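Local coordinates for protein 4-hydroxy-3-methylbut-2-enyl diphosphate reductase (Aquifex aeolicus, PDB 3DNF) that catalyses the last step of the non-mevalonate isoprenoid pathway, reducing hydroxymethylbutenyl diphosphate to isopentenyl and dimethylallyl diphosphate with an iron-sulfur cluster, at residues G75-K80 / E126-L131. Residues are numbered along the deposited sequence; the frame is centred on the assembly and turned at random.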
ATOM      1  N   GLY B  75     -16.879  19.631  -7.347  1.00 34.24           N
ATOM      2  CA  GLY B  75     -16.915  19.279  -8.763  1.00 34.10           C
ATOM      3  C   GLY B  75     -18.146  18.490  -9.184  1.00 34.06           C
ATOM      4  O   GLY B  75     -19.009  18.088  -8.352  1.00 34.68           O
ATOM      5  N   ILE B  76     -18.229  18.259 -10.485  1.00 32.81           N
ATOM      6  CA  ILE B  76     -19.339  17.542 -11.073  1.00 33.97           C
ATOM      7  C   ILE B  76     -18.841  16.736 -12.272  1.00 32.09           C
ATOM      8  O   ILE B  76     -17.785  17.039 -12.839  1.00 31.58           O
ATOM      9  CB  ILE B  76     -20.556  18.477 -11.474  1.00 34.32           C
ATOM     10  CG1 ILE B  76     -20.114  19.533 -12.481  1.00 35.56           C
ATOM     11  CG2 ILE B  76     -21.303  19.018 -10.216  1.00 38.10           C
ATOM     12  CD1 ILE B  76     -21.315  20.339 -13.010  1.00 35.63           C
ATOM     13  N   PRO B  77     -19.614  15.715 -12.683  1.00 32.50           N
ATOM     14  CA  PRO B  77     -19.219  15.003 -13.928  1.00 31.55           C
ATOM     15  C   PRO B  77     -19.079  15.949 -15.130  1.00 31.35           C
ATOM     16  O   PRO B  77     -19.878  16.911 -15.233  1.00 30.51           O
ATOM     17  CB  PRO B  77     -20.334  13.976 -14.112  1.00 32.09           C
ATOM     18  CG  PRO B  77     -20.832  13.727 -12.683  1.00 30.83           C
ATOM     19  CD  PRO B  77     -20.792  15.108 -12.028  1.00 32.23           C
ATOM     20  N   PRO B  78     -18.106  15.684 -16.020  1.00 31.39           N
ATOM     21  CA  PRO B  78     -17.895  16.590 -17.149  1.00 30.89           C
ATOM     22  C   PRO B  78     -19.123  16.693 -18.075  1.00 30.59           C
ATOM     23  O   PRO B  78     -19.429  17.774 -18.604  1.00 28.77           O
ATOM     24  CB  PRO B  78     -16.660  16.011 -17.842  1.00 31.59           C
ATOM     25  CG  PRO B  78     -16.670  14.558 -17.476  1.00 32.39           C
ATOM     26  CD  PRO B  78     -17.199  14.511 -16.068  1.00 30.40           C
ATOM     27  N   GLU B  79     -19.846  15.595 -18.289  1.00 30.80           N
ATOM     28  CA  GLU B  79     -21.060  15.690 -19.097  1.00 29.14           C
ATOM     29  C   GLU B  79     -22.201  16.562 -18.486  1.00 29.13           C
ATOM     30  O   GLU B  79     -23.068  17.057 -19.207  1.00 28.54           O
ATOM     31  CB  GLU B  79     -21.581  14.272 -19.448  1.00 29.74           C
ATOM     32  CG  GLU B  79     -22.147  13.503 -18.245  1.00 29.68           C
ATOM     33  CD  GLU B  79     -21.110  12.649 -17.480  1.00 33.98           C
ATOM     34  OE1 GLU B  79     -19.874  12.925 -17.486  1.00 34.52           O
ATOM     35  OE2 GLU B  79     -21.575  11.699 -16.810  1.00 34.93           O
ATOM     36  N   LYS B  80     -22.213  16.706 -17.156  1.00 29.30           N
ATOM     37  CA  LYS B  80     -23.201  17.567 -16.500  1.00 30.05           C
ATOM     38  C   LYS B  80     -22.773  19.012 -16.628  1.00 29.01           C
ATOM     39  O   LYS B  80     -23.620  19.894 -16.868  1.00 27.52           O
ATOM     40  CB  LYS B  80     -23.409  17.202 -15.021  1.00 31.14           C
ATOM     41  CG  LYS B  80     -24.644  17.903 -14.423  1.00 32.13           C
ATOM     42  CD  LYS B  80     -24.931  17.480 -12.978  1.00 34.60           C
ATOM     43  CE  LYS B  80     -26.174  18.192 -12.468  1.00 37.25           C
ATOM     44  NZ  LYS B  80     -26.617  17.606 -11.152  1.00 40.94           N
ATOM     45  N   GLU B 126     -18.045  14.411  -4.690  1.00 32.12           N
ATOM     46  CA  GLU B 126     -16.679  14.458  -5.221  1.00 30.80           C
ATOM     47  C   GLU B 126     -16.368  13.149  -5.981  1.00 30.94           C
ATOM     48  O   GLU B 126     -15.821  13.175  -7.083  1.00 30.30           O
ATOM     49  CB  GLU B 126     -15.630  14.695  -4.136  1.00 31.65           C
ATOM     50  CG  GLU B 126     -14.263  14.960  -4.741  1.00 31.88           C
ATOM     51  CD  GLU B 126     -13.163  14.800  -3.704  1.00 36.76           C
ATOM     52  OE1 GLU B 126     -13.210  15.568  -2.699  1.00 34.87           O
ATOM     53  OE2 GLU B 126     -12.281  13.913  -3.906  1.00 33.04           O
ATOM     54  N   VAL B 127     -16.767  12.055  -5.386  1.00 29.72           N
ATOM     55  CA  VAL B 127     -16.549  10.734  -5.931  1.00 30.39           C
ATOM     56  C   VAL B 127     -17.347  10.533  -7.235  1.00 30.67           C
ATOM     57  O   VAL B 127     -16.813  10.073  -8.221  1.00 31.59           O
ATOM     58  CB  VAL B 127     -16.792   9.642  -4.823  1.00 29.42           C
ATOM     59  CG1 VAL B 127     -16.764   8.229  -5.413  1.00 32.67           C
ATOM     60  CG2 VAL B 127     -15.731   9.778  -3.725  1.00 31.44           C
ATOM     61  N   ILE B 128     -18.615  10.915  -7.242  1.00 31.69           N
ATOM     62  CA  ILE B 128     -19.442  10.854  -8.440  1.00 32.01           C
ATOM     63  C   ILE B 128     -18.781  11.669  -9.564  1.00 31.28           C
ATOM     64  O   ILE B 128     -18.746  11.226 -10.719  1.00 32.15           O
ATOM     65  CB  ILE B 128     -20.854  11.405  -8.119  1.00 32.72           C
ATOM     66  CG1 ILE B 128     -21.543  10.428  -7.166  1.00 32.87           C
ATOM     67  CG2 ILE B 128     -21.702  11.621  -9.389  1.00 34.79           C
ATOM     68  CD1 ILE B 128     -22.840  10.933  -6.566  1.00 37.77           C
ATOM     69  N   GLY B 129     -18.285  12.852  -9.233  1.00 30.21           N
ATOM     70  CA  GLY B 129     -17.658  13.676 -10.288  1.00 29.41           C
ATOM     71  C   GLY B 129     -16.428  12.993 -10.879  1.00 30.26           C
ATOM     72  O   GLY B 129     -16.271  12.898 -12.104  1.00 31.32           O
ATOM     73  N   THR B 130     -15.559  12.470 -10.017  1.00 30.91           N
ATOM     74  CA  THR B 130     -14.356  11.791 -10.437  1.00 30.60           C
ATOM     75  C   THR B 130     -14.659  10.556 -11.289  1.00 30.12           C
ATOM     76  O   THR B 130     -13.980  10.336 -12.281  1.00 31.11           O
ATOM     77  CB  THR B 130     -13.539  11.411  -9.210  1.00 30.39           C
ATOM     78  OG1 THR B 130     -13.130  12.616  -8.572  1.00 30.82           O
ATOM     79  CG2 THR B 130     -12.281  10.661  -9.606  1.00 33.68           C
ATOM     80  N   LEU B 131     -15.650   9.749 -10.899  1.00 30.47           N
ATOM     81  CA  LEU B 131     -16.109   8.622 -11.763  1.00 31.07           C
ATOM     82  C   LEU B 131     -16.503   9.117 -13.147  1.00 31.11           C
ATOM     83  O   LEU B 131     -16.293   8.420 -14.131  1.00 29.63           O
ATOM     84  CB  LEU B 131     -17.257   7.824 -11.153  1.00 32.63           C
ATOM     85  CG  LEU B 131     -16.826   6.974  -9.955  1.00 35.65           C
ATOM     86  CD1 LEU B 131     -18.015   6.202  -9.389  1.00 38.41           C
ATOM     87  CD2 LEU B 131     -15.691   5.993 -10.348  1.00 37.98           C
TER
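Two lobes of the trilobal, open alpha/beta IspH fold meet where the loop leading into helix 78-86, with Pro77 as its N-cap residue, lies against Gly129 on helix 125-136. Their CA atoms come closest at Pro77 and Gly129, 4.2 Å apart, and the absence of a side chain at Gly129 makes this possible. A beta carbon modelled there would stand only 3.4 Å from Ile76 C. Gly129 CA instead faces the Ile76-Pro77 peptide directly, 3.8 Å from Ile76 C and 3.7 Å from Pro77 N. The Pro77 ring carries the contact on to Ile128, its CD resting on Gly129 CA while CG lies 3.8 Å from Ile128 O. Ile128 adds a single methyl: with CG2 anti to its backbone N, that branch comes within 4.0 Å of Pro77 CG. The join is thus van der Waals packing and small, burying 170 Å² in all; nearby, Pro78 touches Tyr133 and Ala136, and Glu79 forms a salt bridge with Arg135, all further along the same helix. One turn before Gly129, the side chain of Glu126, the predicted proton donor, leaves the helix pointing away from residues 75-80; it touches His74, predicted to bind the substrate, and hydrogen-bonds through OE1 to Thr165 OG1.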